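PDB 4QK0: GH127 beta-L-arabinofuranoside from Geobacillus stearothermophilus, which probably hydrolyses beta-L-arabinofuranosidic linkages to release L-arabinose, as a retaining glycoside hydrolase of family GH127. Local coordinates for residues A[269-274]-A[340-345]; A[259-264]-A[296-301]; A[275-280]-A[345-350]; A[264-269]-A[334-339]. One frame throughout, in Å; residues are numbered along the deposited sequence.

Interaction 1 (A[269-274]-A[340-345])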
loop_
_atom_site.group_PDB
_atom_site.type_symbol
_atom_site.label_atom_id
_atom_site.label_comp_id
_atom_site.label_asym_id
_atom_site.label_seq_id
_atom_site.Cartn_x
_atom_site.Cartn_y
_atom_site.Cartn_z
ATOM N N ALA A 269 -14.073 5.532 -16.499
ATOM C CA ALA A 269 -14.082 4.417 -17.422
ATOM C C ALA A 269 -15.487 3.855 -17.582
ATOM O O ALA A 269 -15.902 3.523 -18.703
ATOM C CB ALA A 269 -13.126 3.318 -16.955
ATOM N N LEU A 270 -16.160 3.636 -16.465
ATOM C CA LEU A 270 -17.417 2.950 -16.524
ATOM C C LEU A 270 -18.519 3.847 -17.140
ATOM O O LEU A 270 -19.393 3.328 -17.796
ATOM C CB LEU A 270 -17.831 2.478 -15.156
ATOM C CG LEU A 270 -16.936 1.409 -14.509
ATOM C CD1 LEU A 270 -17.428 1.138 -13.125
ATOM C CD2 LEU A 270 -16.889 0.120 -15.236
ATOM N N TYR A 271 -18.443 5.156 -16.937
ATOM C CA TYR A 271 -19.333 6.061 -17.633
ATOM C C TYR A 271 -19.097 6.005 -19.155
ATOM O O TYR A 271 -20.031 6.060 -19.945
ATOM C CB TYR A 271 -19.160 7.498 -17.152
ATOM C CG TYR A 271 -19.804 7.865 -15.856
ATOM C CD1 TYR A 271 -20.452 6.935 -15.058
ATOM C CD2 TYR A 271 -19.782 9.200 -15.413
ATOM C CE1 TYR A 271 -21.050 7.298 -13.833
ATOM C CE2 TYR A 271 -20.352 9.552 -14.181
ATOM C CZ TYR A 271 -20.976 8.603 -13.396
ATOM O OH TYR A 271 -21.562 8.950 -12.184
HETATM N N MSE A 272 -17.845 5.885 -19.548
HETATM C CA MSE A 272 -17.502 5.776 -20.946
HETATM C C MSE A 272 -18.038 4.485 -21.492
HETATM O O MSE A 272 -18.672 4.475 -22.548
HETATM C CB MSE A 272 -16.019 5.848 -21.216
HETATM C CG MSE A 272 -15.686 5.934 -22.718
HETATM SE SE MSE A 272 -13.753 6.008 -22.995
HETATM C CE MSE A 272 -13.452 4.170 -22.392
ATOM N N TYR A 273 -17.848 3.396 -20.776
ATOM C CA TYR A 273 -18.334 2.128 -21.263
ATOM C C TYR A 273 -19.818 2.134 -21.371
ATOM O O TYR A 273 -20.402 1.441 -22.223
ATOM C CB TYR A 273 -17.892 0.955 -20.397
ATOM C CG TYR A 273 -16.370 0.874 -20.120
ATOM C CD1 TYR A 273 -15.435 1.399 -20.983
ATOM C CD2 TYR A 273 -15.913 0.253 -18.962
ATOM C CE1 TYR A 273 -14.076 1.298 -20.721
ATOM C CE2 TYR A 273 -14.550 0.147 -18.700
ATOM C CZ TYR A 273 -13.643 0.682 -19.568
ATOM O OH TYR A 273 -12.312 0.560 -19.264
ATOM N N THR A 274 -20.465 2.806 -20.444
ATOM C CA THR A 274 -21.909 2.805 -20.425
ATOM C C THR A 274 -22.418 3.501 -21.756
ATOM O O THR A 274 -23.300 2.997 -22.409
ATOM C CB THR A 274 -22.404 3.552 -19.212
ATOM O OG1 THR A 274 -22.100 2.822 -18.010
ATOM C CG2 THR A 274 -23.919 3.804 -19.274
ATOM N N LEU A 340 -21.044 0.958 -12.310
ATOM C CA LEU A 340 -21.097 -0.388 -12.850
ATOM C C LEU A 340 -22.551 -0.805 -13.048
ATOM O O LEU A 340 -22.906 -1.442 -14.023
ATOM C CB LEU A 340 -20.375 -1.336 -11.949
ATOM C CG LEU A 340 -20.352 -2.829 -12.235
ATOM C CD1 LEU A 340 -19.786 -3.113 -13.623
ATOM C CD2 LEU A 340 -19.529 -3.532 -11.172
ATOM N N VAL A 341 -23.400 -0.444 -12.116
ATOM C CA VAL A 341 -24.807 -0.759 -12.274
ATOM C C VAL A 341 -25.366 -0.128 -13.578
ATOM O O VAL A 341 -26.076 -0.799 -14.333
ATOM C CB VAL A 341 -25.622 -0.283 -11.083
ATOM C CG1 VAL A 341 -27.129 -0.464 -11.348
ATOM C CG2 VAL A 341 -25.218 -1.067 -9.830
ATOM N N PHE A 342 -25.057 1.136 -13.815
ATOM C CA PHE A 342 -25.511 1.816 -15.035
ATOM C C PHE A 342 -25.022 1.048 -16.271
ATOM O O PHE A 342 -25.773 0.870 -17.225
ATOM C CB PHE A 342 -25.030 3.259 -15.165
ATOM C CG PHE A 342 -25.446 4.185 -14.043
ATOM C CD1 PHE A 342 -26.632 4.006 -13.342
ATOM C CD2 PHE A 342 -24.638 5.263 -13.705
ATOM C CE1 PHE A 342 -27.000 4.889 -12.320
ATOM C CE2 PHE A 342 -25.011 6.166 -12.682
ATOM C CZ PHE A 342 -26.202 5.976 -11.998
ATOM N N TRP A 343 -23.765 0.646 -16.257
ATOM C CA TRP A 343 -23.181 -0.065 -17.373
ATOM C C TRP A 343 -23.936 -1.353 -17.633
ATOM O O TRP A 343 -24.298 -1.625 -18.781
ATOM C CB TRP A 343 -21.749 -0.382 -17.087
ATOM C CG TRP A 343 -21.019 -0.972 -18.215
ATOM C CD1 TRP A 343 -21.344 -0.899 -19.542
ATOM C CD2 TRP A 343 -19.771 -1.671 -18.155
ATOM N NE1 TRP A 343 -20.383 -1.511 -20.290
ATOM C CE2 TRP A 343 -19.398 -1.981 -19.478
ATOM C CE3 TRP A 343 -18.915 -2.028 -17.113
ATOM C CZ2 TRP A 343 -18.208 -2.689 -19.794
ATOM C CZ3 TRP A 343 -17.734 -2.728 -17.419
ATOM C CH2 TRP A 343 -17.384 -3.039 -18.746
ATOM N N THR A 344 -24.234 -2.106 -16.584
ATOM C CA THR A 344 -24.883 -3.388 -16.764
ATOM C C THR A 344 -26.234 -3.229 -17.462
ATOM O O THR A 344 -26.651 -4.062 -18.254
ATOM C CB THR A 344 -25.118 -4.137 -15.434
ATOM O OG1 THR A 344 -25.907 -3.324 -14.549
ATOM C CG2 THR A 344 -23.782 -4.450 -14.751
ATOM N N ARG A 345 -26.943 -2.184 -17.128
ATOM C CA ARG A 345 -28.221 -1.963 -17.729
ATOM C C ARG A 345 -28.107 -1.781 -19.251
ATOM O O ARG A 345 -28.931 -2.279 -19.953
ATOM C CB ARG A 345 -28.910 -0.773 -17.085
ATOM C CG ARG A 345 -30.411 -0.741 -17.339
ATOM C CD ARG A 345 -30.938 0.568 -16.820
ATOM N NE ARG A 345 -32.274 0.880 -17.278
ATOM C CZ ARG A 345 -32.890 2.026 -17.012
ATOM N NH1 ARG A 345 -32.296 2.969 -16.279
ATOM N NH2 ARG A 345 -34.109 2.232 -17.475
#
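This is a buried helix-helix packing contact inside the GH127 catalytic domain, which belongs to the six-hairpin clan of helical barrels. Segments 269-274 and 340-345 run nearly parallel, their axes 8.5 Å apart and inclined by 15°. Trp343 has the largest share of the buried surface. With CG anti to the backbone N (chi1 -174°), its indole is swung across the facing helix, where the CB of Tyr273 sits over one face as a CH-pi contact, 3.7 Å from the centroid of the five-membered ring. The Tyr273 ring itself meets the six-membered ring obliquely, the planes 45° apart. Leu270 splits its branches between two partners: CD2 reaches Trp343 CE3 at 3.5 Å, crossing the indole at about a right angle, while CD1 lies 4.0 Å from Leu340 CB. An alanine in place of Trp343 would lose the surface on which Tyr273 and Leu270 rest and would probably loosen the packing between the two helices. Thr274 makes the tight point of the contact, its OG1 only 3.1 Å from Trp343 CA. Within its own helix Thr274 OG1 donates to Leu270 O at 2.8 Å, an oxygen that also takes the backbone N-H of Thr274. Tyr271 and Phe342 lie side by side at the flank, Tyr271 CE1 at the edge of the phenylalanine ring, 4.1 Å from Phe342 CD2. Beyond that flank, helix 413-422 packs on both side chains through Arg419. Helix 286-302 approaches the Trp343 side, where Val299 touches Tyr273 and Trp343, and Trp296 meets the indole edge-to-face.

Interaction 2 (A[259-264]-A[296-301])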
loop_
_atom_site.group_PDB
_atom_site.type_symbol
_atom_site.label_atom_id
_atom_site.label_comp_id
_atom_site.label_asym_id
_atom_site.label_seq_id
_atom_site.Cartn_x
_atom_site.Cartn_y
_atom_site.Cartn_z
ATOM N N GLN A 259 -9.120 -0.209 -26.960
ATOM C CA GLN A 259 -8.993 -0.456 -25.513
ATOM C C GLN A 259 -9.507 -1.849 -25.182
ATOM O O GLN A 259 -10.715 -2.146 -25.267
ATOM C CB GLN A 259 -9.713 0.645 -24.693
ATOM C CG GLN A 259 -9.039 1.978 -24.863
ATOM C CD GLN A 259 -9.657 3.086 -24.029
ATOM O OE1 GLN A 259 -10.191 2.849 -22.923
ATOM N NE2 GLN A 259 -9.624 4.310 -24.565
ATOM N N LYS A 260 -8.571 -2.717 -24.814
ATOM C CA LYS A 260 -8.893 -4.083 -24.465
ATOM C C LYS A 260 -8.801 -4.390 -22.978
ATOM O O LYS A 260 -9.253 -5.460 -22.551
ATOM C CB LYS A 260 -7.975 -5.025 -25.239
ATOM C CG LYS A 260 -8.188 -4.928 -26.745
ATOM C CD LYS A 260 -7.373 -5.960 -27.508
ATOM C CE LYS A 260 -7.244 -5.581 -28.980
ATOM N NZ LYS A 260 -8.542 -5.114 -29.549
ATOM N N GLN A 261 -8.208 -3.463 -22.219
ATOM C CA GLN A 261 -8.208 -3.505 -20.752
ATOM C C GLN A 261 -8.774 -2.254 -20.178
ATOM O O GLN A 261 -8.551 -1.156 -20.689
ATOM C CB GLN A 261 -6.791 -3.634 -20.155
ATOM C CG GLN A 261 -6.137 -4.982 -20.375
ATOM C CD GLN A 261 -5.527 -5.055 -21.750
ATOM O OE1 GLN A 261 -5.019 -4.061 -22.249
ATOM N NE2 GLN A 261 -5.559 -6.225 -22.359
ATOM N N ALA A 262 -9.446 -2.424 -19.060
ATOM C CA ALA A 262 -9.842 -1.299 -18.232
ATOM C C ALA A 262 -8.607 -0.721 -17.580
ATOM O O ALA A 262 -7.790 -1.444 -17.027
ATOM C CB ALA A 262 -10.816 -1.747 -17.175
ATOM N N VAL A 263 -8.450 0.583 -17.734
ATOM C CA VAL A 263 -7.356 1.352 -17.153
ATOM C C VAL A 263 -7.905 2.671 -16.635
ATOM O O VAL A 263 -8.991 3.115 -17.040
ATOM C CB VAL A 263 -6.247 1.653 -18.170
ATOM C CG1 VAL A 263 -5.685 0.358 -18.753
ATOM C CG2 VAL A 263 -6.748 2.524 -19.299
ATOM N N GLY A 264 -7.122 3.323 -15.797
ATOM C CA GLY A 264 -7.382 4.660 -15.358
ATOM C C GLY A 264 -8.450 4.754 -14.309
ATOM O O GLY A 264 -8.787 3.796 -13.652
ATOM N N TRP A 296 -16.032 -5.599 -20.840
ATOM C CA TRP A 296 -16.848 -6.217 -19.834
ATOM C C TRP A 296 -16.180 -7.414 -19.219
ATOM O O TRP A 296 -16.207 -7.607 -18.003
ATOM C CB TRP A 296 -18.176 -6.691 -20.428
ATOM C CG TRP A 296 -18.950 -7.498 -19.473
ATOM C CD1 TRP A 296 -19.022 -8.827 -19.399
ATOM C CD2 TRP A 296 -19.730 -6.991 -18.408
ATOM N NE1 TRP A 296 -19.809 -9.200 -18.354
ATOM C CE2 TRP A 296 -20.263 -8.081 -17.736
ATOM C CE3 TRP A 296 -20.058 -5.712 -17.997
ATOM C CZ2 TRP A 296 -21.102 -7.956 -16.682
ATOM C CZ3 TRP A 296 -20.856 -5.556 -16.941
ATOM C CH2 TRP A 296 -21.381 -6.685 -16.261
ATOM N N GLU A 297 -15.701 -8.298 -20.055
ATOM C CA GLU A 297 -15.003 -9.480 -19.576
ATOM C C GLU A 297 -13.756 -9.090 -18.778
ATOM O O GLU A 297 -13.480 -9.689 -17.759
ATOM C CB GLU A 297 -14.597 -10.374 -20.756
ATOM C CG GLU A 297 -15.827 -11.013 -21.441
ATOM C CD GLU A 297 -16.529 -12.077 -20.581
ATOM O OE1 GLU A 297 -15.871 -13.107 -20.270
ATOM O OE2 GLU A 297 -17.722 -11.909 -20.189
ATOM N N ASN A 298 -13.004 -8.086 -19.239
ATOM C CA ASN A 298 -11.826 -7.709 -18.526
ATOM C C ASN A 298 -12.190 -7.155 -17.125
ATOM O O ASN A 298 -11.578 -7.527 -16.118
ATOM C CB ASN A 298 -11.040 -6.688 -19.268
ATOM C CG ASN A 298 -9.709 -6.375 -18.561
ATOM O OD1 ASN A 298 -9.461 -5.258 -18.101
ATOM N ND2 ASN A 298 -8.818 -7.366 -18.545
ATOM N N VAL A 299 -13.171 -6.259 -17.056
ATOM C CA VAL A 299 -13.530 -5.646 -15.770
ATOM C C VAL A 299 -14.067 -6.718 -14.823
ATOM O O VAL A 299 -13.595 -6.827 -13.704
ATOM C CB VAL A 299 -14.580 -4.539 -15.926
ATOM C CG1 VAL A 299 -15.110 -4.143 -14.585
ATOM C CG2 VAL A 299 -13.972 -3.359 -16.595
ATOM N N THR A 300 -15.006 -7.528 -15.291
ATOM C CA THR A 300 -15.799 -8.330 -14.404
ATOM C C THR A 300 -15.162 -9.679 -14.145
ATOM O O THR A 300 -15.534 -10.329 -13.193
ATOM C CB THR A 300 -17.251 -8.567 -14.919
ATOM O OG1 THR A 300 -17.231 -9.306 -16.142
ATOM C CG2 THR A 300 -17.926 -7.284 -15.122
ATOM N N LYS A 301 -14.269 -10.123 -15.004
ATOM C CA LYS A 301 -13.573 -11.358 -14.750
ATOM C C LYS A 301 -12.100 -11.182 -14.287
ATOM O O LYS A 301 -11.421 -12.164 -14.003
ATOM C CB LYS A 301 -13.617 -12.240 -15.975
ATOM C CG LYS A 301 -15.079 -12.659 -16.197
ATOM C CD LYS A 301 -15.376 -14.048 -16.763
ATOM C CE LYS A 301 -16.899 -14.242 -16.886
ATOM N NZ LYS A 301 -17.501 -13.297 -17.886
#
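Asn298 reaches from its helix to the backbone of the 259-264 loop, and its carbonyl oxygen OD1 takes the N-H of Ala262 at 3.0 Å. The bond is fairly straight, with an angle of 159° at the hydrogen, but the donor stands above the amide's carbonyl plane, 33° out of it. Asn298 CG lies anti to the backbone N, which sends the amide out toward the loop and brings Asn298 OD1 within 3.4 Å of Gln261 CA as well. The Gln261 side chain, bent at its second torsion, crosses this amide obliquely: its CG is 4.0 Å from Asn298 ND2, and the two amide planes are nearly perpendicular, 84° apart. One residue on from Asn298, the contact becomes apolar, as Ala262 CB meets the CG2 methyl of Val299 at 3.6 Å. Tyr273 of helix 266-283 packs against both of these residues.

Further out, Gln303 clamps the same spot, its NE2 hydrogen-bonding to Asn298 OD1 and to Ala262 O, while Asp322 OD1 binds Asn298 ND2 and so fixes which way the amide is flipped. Gln251 also holds the loop: its O accepts from Gln259 NE2 and its NE2 binds Val263 O. On the helix, Lys301 and Glu297 form a salt bridge with Lys301 NZ 2.7 Å from Glu297 OE2, an oxygen that Lys355 also engages.

Both ends of the Asn298 amide are thus used, OD1 twice, so that a buried polar group is satisfied while it ties an irregular loop to helix 286-302: a side-chain amide reads the loop's backbone, with the Ala262-Val299 methyl contact beside it.

Interaction 3 (A[275-280]-A[345-350])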
loop_
_atom_site.group_PDB
_atom_site.type_symbol
_atom_site.label_atom_id
_atom_site.label_comp_id
_atom_site.label_asym_id
_atom_site.label_seq_id
_atom_site.Cartn_x
_atom_site.Cartn_y
_atom_site.Cartn_z
ATOM N N ALA A 275 -21.782 4.594 -22.144
ATOM C CA ALA A 275 -22.071 5.266 -23.384
ATOM C C ALA A 275 -21.765 4.357 -24.613
ATOM O O ALA A 275 -22.572 4.242 -25.527
ATOM C CB ALA A 275 -21.341 6.573 -23.491
HETATM N N MSE A 276 -20.624 3.700 -24.587
HETATM C CA MSE A 276 -20.249 2.834 -25.679
HETATM C C MSE A 276 -21.268 1.751 -25.895
HETATM O O MSE A 276 -21.602 1.458 -27.036
HETATM C CB MSE A 276 -18.891 2.197 -25.444
HETATM C CG MSE A 276 -17.794 3.260 -25.495
HETATM SE SE MSE A 276 -16.129 2.431 -24.830
HETATM C CE MSE A 276 -15.889 0.820 -25.909
ATOM N N ALA A 277 -21.775 1.157 -24.821
ATOM C CA ALA A 277 -22.747 0.075 -24.931
ATOM C C ALA A 277 -24.101 0.548 -25.466
ATOM O O ALA A 277 -24.721 -0.133 -26.277
ATOM C CB ALA A 277 -22.942 -0.594 -23.603
ATOM N N GLY A 278 -24.543 1.709 -24.994
ATOM C CA GLY A 278 -25.744 2.369 -25.514
ATOM C C GLY A 278 -25.628 2.686 -27.012
ATOM O O GLY A 278 -26.549 2.425 -27.740
ATOM N N LEU A 279 -24.497 3.217 -27.453
ATOM C CA LEU A 279 -24.271 3.509 -28.846
ATOM C C LEU A 279 -24.156 2.242 -29.709
ATOM O O LEU A 279 -24.743 2.182 -30.767
ATOM C CB LEU A 279 -23.018 4.302 -29.046
ATOM C CG LEU A 279 -23.074 5.731 -28.543
ATOM C CD1 LEU A 279 -21.646 6.272 -28.418
ATOM C CD2 LEU A 279 -23.925 6.614 -29.445
ATOM N N ALA A 280 -23.460 1.221 -29.240
ATOM C CA ALA A 280 -23.447 -0.040 -29.968
ATOM C C ALA A 280 -24.865 -0.573 -30.228
ATOM O O ALA A 280 -25.146 -1.096 -31.279
ATOM C CB ALA A 280 -22.652 -1.082 -29.229
ATOM N N ARG A 345 -26.943 -2.184 -17.128
ATOM C CA ARG A 345 -28.221 -1.963 -17.729
ATOM C C ARG A 345 -28.107 -1.781 -19.251
ATOM O O ARG A 345 -28.931 -2.279 -19.953
ATOM C CB ARG A 345 -28.910 -0.773 -17.085
ATOM C CG ARG A 345 -30.411 -0.741 -17.339
ATOM C CD ARG A 345 -30.938 0.568 -16.820
ATOM N NE ARG A 345 -32.274 0.880 -17.278
ATOM C CZ ARG A 345 -32.890 2.026 -17.012
ATOM N NH1 ARG A 345 -32.296 2.969 -16.279
ATOM N NH2 ARG A 345 -34.109 2.232 -17.475
ATOM N N ARG A 346 -27.120 -1.032 -19.735
ATOM C CA ARG A 346 -26.904 -0.896 -21.155
ATOM C C ARG A 346 -26.404 -2.182 -21.778
ATOM O O ARG A 346 -26.692 -2.458 -22.957
ATOM C CB ARG A 346 -25.915 0.214 -21.469
ATOM C CG ARG A 346 -26.428 1.591 -21.108
ATOM C CD ARG A 346 -27.677 1.952 -21.888
ATOM N NE ARG A 346 -27.975 3.376 -21.868
ATOM C CZ ARG A 346 -28.994 3.948 -22.511
ATOM N NH1 ARG A 346 -29.815 3.207 -23.236
ATOM N NH2 ARG A 346 -29.218 5.272 -22.412
HETATM N N MSE A 347 -25.601 -2.952 -21.035
HETATM C CA MSE A 347 -25.115 -4.226 -21.602
HETATM C C MSE A 347 -26.318 -5.104 -21.828
HETATM O O MSE A 347 -26.379 -5.818 -22.800
HETATM C CB MSE A 347 -24.121 -4.974 -20.745
HETATM C CG MSE A 347 -22.766 -4.277 -20.581
HETATM SE SE MSE A 347 -21.809 -4.042 -22.261
HETATM C CE MSE A 347 -21.319 -5.901 -22.667
ATOM N N LEU A 348 -27.259 -5.099 -20.915
ATOM C CA LEU A 348 -28.463 -5.888 -21.066
ATOM C C LEU A 348 -29.265 -5.504 -22.316
ATOM O O LEU A 348 -29.879 -6.340 -22.914
ATOM C CB LEU A 348 -29.362 -5.735 -19.855
ATOM C CG LEU A 348 -28.880 -6.576 -18.679
ATOM C CD1 LEU A 348 -29.650 -6.209 -17.420
ATOM C CD2 LEU A 348 -29.004 -8.057 -18.998
ATOM N N GLU A 349 -29.258 -4.230 -22.683
ATOM C CA GLU A 349 -29.944 -3.776 -23.898
ATOM C C GLU A 349 -29.173 -4.186 -25.135
ATOM O O GLU A 349 -29.725 -4.325 -26.201
ATOM C CB GLU A 349 -30.173 -2.268 -23.838
ATOM C CG GLU A 349 -31.202 -1.920 -22.743
ATOM C CD GLU A 349 -31.278 -0.425 -22.389
ATOM O OE1 GLU A 349 -30.603 0.389 -23.076
ATOM O OE2 GLU A 349 -31.986 -0.071 -21.409
ATOM N N LEU A 350 -27.896 -4.459 -24.975
ATOM C CA LEU A 350 -27.076 -4.893 -26.083
ATOM C C LEU A 350 -27.126 -6.395 -26.332
ATOM O O LEU A 350 -26.976 -6.861 -27.456
ATOM C CB LEU A 350 -25.661 -4.489 -25.765
ATOM C CG LEU A 350 -24.557 -4.649 -26.779
ATOM C CD1 LEU A 350 -24.899 -3.878 -28.049
ATOM C CD2 LEU A 350 -23.262 -4.124 -26.162
HETATM O O HOH W 1 -27.304 -0.944 -24.964
#
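Arg346 leans toward the facing helix but then bends along it: chi1 and chi2 are both near -60° (-66° and -62°), so its CB presses on the CB of Ala277 at 3.7 Å while the aliphatic chain runs past Gly278, with CD 4.1 Å from Gly278 CA. The glycine matters here, since a beta carbon at that position would stand about 3.5 Å from Arg346 NE. On another side of Ala277, the selenium of Met347, a selenomethionine folded at its second and third torsions, approaches the same CB at 3.9 Å. Leu350, its CG anti to the backbone N, extends toward the facing helix and sets CD1 against Ala280 CB at 3.8 Å. Small residues on 275-280 therefore receive larger side chains from 345-350. A single water links the backbones, donating to Ala277 O and to Arg346 O, the latter at 2.6 Å. The Arg346 guanidinium is pinned beyond the packing, NH1 bonding Glu349 OE1 on its syn lone pair at 2.9 Å and bridging also to Glu203. An alanine at Arg346 would remove the charge between these two glutamates and would probably leave them repelling each other and Gly278 poorly packed. The two segments continue the near-parallel pair of helices 266-283 and 334-350; helix 194-205 packs on the Arg346 side, helix 286-302 lies against Met276, and helix 354-365 against Met347 and Leu348.

Interaction 4 (A[264-269]-A[334-339])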
loop_
_atom_site.group_PDB
_atom_site.type_symbol
_atom_site.label_atom_id
_atom_site.label_comp_id
_atom_site.label_asym_id
_atom_site.label_seq_id
_atom_site.Cartn_x
_atom_site.Cartn_y
_atom_site.Cartn_z
ATOM N N GLY A 264 -7.122 3.323 -15.797
ATOM C CA GLY A 264 -7.382 4.660 -15.358
ATOM C C GLY A 264 -8.450 4.754 -14.309
ATOM O O GLY A 264 -8.787 3.796 -13.652
ATOM N N HIS A 265 -8.966 5.967 -14.166
ATOM C CA HIS A 265 -9.986 6.284 -13.166
ATOM C C HIS A 265 -11.241 5.468 -13.431
ATOM O O HIS A 265 -11.755 5.477 -14.561
ATOM C CB HIS A 265 -10.282 7.793 -13.283
ATOM C CG HIS A 265 -11.122 8.323 -12.187
ATOM N ND1 HIS A 265 -12.493 8.220 -12.188
ATOM C CD2 HIS A 265 -10.790 8.949 -11.031
ATOM C CE1 HIS A 265 -12.967 8.736 -11.068
ATOM N NE2 HIS A 265 -11.951 9.177 -10.348
ATOM N N ALA A 266 -11.760 4.798 -12.399
ATOM C CA ALA A 266 -12.770 3.820 -12.578
ATOM C C ALA A 266 -14.132 4.379 -12.941
ATOM O O ALA A 266 -14.800 3.783 -13.771
ATOM C CB ALA A 266 -12.904 2.928 -11.379
ATOM N N VAL A 267 -14.558 5.485 -12.317
ATOM C CA VAL A 267 -15.853 6.053 -12.634
ATOM C C VAL A 267 -15.852 6.588 -14.066
ATOM O O VAL A 267 -16.786 6.346 -14.829
ATOM C CB VAL A 267 -16.241 7.194 -11.682
ATOM C CG1 VAL A 267 -17.642 7.646 -11.976
ATOM C CG2 VAL A 267 -16.181 6.738 -10.207
ATOM N N ARG A 268 -14.806 7.292 -14.426
ATOM C CA ARG A 268 -14.622 7.788 -15.765
ATOM C C ARG A 268 -14.758 6.633 -16.767
ATOM O O ARG A 268 -15.514 6.720 -17.764
ATOM C CB ARG A 268 -13.267 8.430 -15.939
ATOM C CG ARG A 268 -13.172 9.838 -15.405
ATOM C CD ARG A 268 -11.757 10.429 -15.584
ATOM N NE ARG A 268 -11.677 11.836 -15.228
ATOM C CZ ARG A 268 -11.714 12.309 -13.984
ATOM N NH1 ARG A 268 -11.799 11.493 -12.964
ATOM N NH2 ARG A 268 -11.717 13.612 -13.779
ATOM N N ALA A 269 -14.073 5.532 -16.499
ATOM C CA ALA A 269 -14.082 4.417 -17.422
ATOM C C ALA A 269 -15.487 3.855 -17.582
ATOM O O ALA A 269 -15.902 3.523 -18.703
ATOM C CB ALA A 269 -13.126 3.318 -16.955
ATOM N N THR A 334 -17.693 4.181 -4.001
ATOM C CA THR A 334 -19.124 4.038 -4.071
ATOM C C THR A 334 -19.628 4.399 -5.479
ATOM O O THR A 334 -20.346 3.620 -6.070
ATOM C CB THR A 334 -19.812 4.918 -2.981
ATOM O OG1 THR A 334 -19.330 4.547 -1.677
ATOM C CG2 THR A 334 -21.301 4.707 -3.006
ATOM N N CYS A 335 -19.190 5.536 -5.995
ATOM C CA CYS A 335 -19.599 6.008 -7.297
ATOM C C CYS A 335 -19.225 5.043 -8.442
ATOM O O CYS A 335 -19.930 4.966 -9.437
ATOM C CB CYS A 335 -19.028 7.389 -7.573
ATOM S SG CYS A 335 -19.940 8.639 -6.692
ATOM N N ALA A 336 -18.152 4.274 -8.279
ATOM C CA ALA A 336 -17.734 3.366 -9.336
ATOM C C ALA A 336 -18.653 2.175 -9.365
ATOM O O ALA A 336 -18.897 1.627 -10.426
ATOM C CB ALA A 336 -16.305 2.905 -9.141
ATOM N N SER A 337 -19.116 1.742 -8.198
ATOM C CA SER A 337 -20.003 0.607 -8.132
ATOM C C SER A 337 -21.408 0.989 -8.663
ATOM O O SER A 337 -22.042 0.195 -9.361
ATOM C CB SER A 337 -20.084 0.051 -6.728
ATOM O OG SER A 337 -18.972 -0.787 -6.503
ATOM N N ILE A 338 -21.840 2.222 -8.386
ATOM C CA ILE A 338 -23.032 2.763 -8.971
ATOM C C ILE A 338 -22.855 2.794 -10.478
ATOM O O ILE A 338 -23.743 2.409 -11.244
ATOM C CB ILE A 338 -23.296 4.170 -8.423
ATOM C CG1 ILE A 338 -23.629 4.114 -6.932
ATOM C CG2 ILE A 338 -24.384 4.866 -9.210
ATOM C CD1 ILE A 338 -23.673 5.496 -6.293
ATOM N N ALA A 339 -21.708 3.284 -10.946
ATOM C CA ALA A 339 -21.479 3.364 -12.404
ATOM C C ALA A 339 -21.496 1.966 -13.045
ATOM O O ALA A 339 -21.943 1.797 -14.177
ATOM C CB ALA A 339 -20.161 4.017 -12.696
#
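A capped helix start meets the first turns of a second helix here: His265 is the N-cap of helix 266-283, and the turn it opens packs against 334-339, at the beginning of helix 334-350 in the catalytic domain. The pair comes close, with the CA atoms of Val267 and Ala336 4.7 Å apart, which small side chains allow. Val267 makes the largest part of the contact. Its CG1 is anti to the backbone N (chi1 -174°), leaving Val267 CG2 to press on the backbone of the other helix, 3.7 Å from Ala336 N. Val267 CG2 also lies 3.9 Å from Cys335 CB, while CG1 makes only a loose contact with Ala339 CB. Beside it, Ala266 and Ala336 meet methyl to methyl, their CB atoms 4.1 Å apart. The interface is wholly apolar and buried.

The polar work is done at the cap. His265 ND1 accepts the backbone N-H of Arg268 in its ring plane, very straight (174°) but weak at 3.3 Å, and Arg268 NH1 stands 3.2 Å above the ring of His265, over its centre. NE2 bonds Glu317 OE2, consistent with a proton on NE2 and ND1 acting as acceptor. Cys335 is disulfide-bonded to Cys412 in another structure of this protein, but not in this one.

The short strand 264-265 pairs antiparallel with 318-319, from which Phe319 covers Ala266 and Ala269. Helix 413-422 also packs on 334-339, with Asn416 on Cys335 and Ile338, and Leu417 on Thr334.

Overall arrangement
Interactions 4, 1 and 3 follow one another along the same near-parallel pair of helices, 266-283 and 334-350: interaction 1 lies between the others, its centre about 8 Å from the centre of each, while the centres of 3 and 4 are about 16 Å apart and the two do not touch. The seam is continuous, with Leu270 CD1 3.1 Å from Ala336 O between interactions 1 and 4, and Thr274 O 3.7 Å from Arg346 CG between 1 and 3. Interaction 2 stands to one side, its centre about 12 Å from that of interaction 1, and adds helix 286-302 and the 259-264 loop. Interactions 1 and 2 touch at several points, among them Tyr273 OH, 3.3 Å from Ala262 CA. Together the four contacts pack three helices of the catalytic domain.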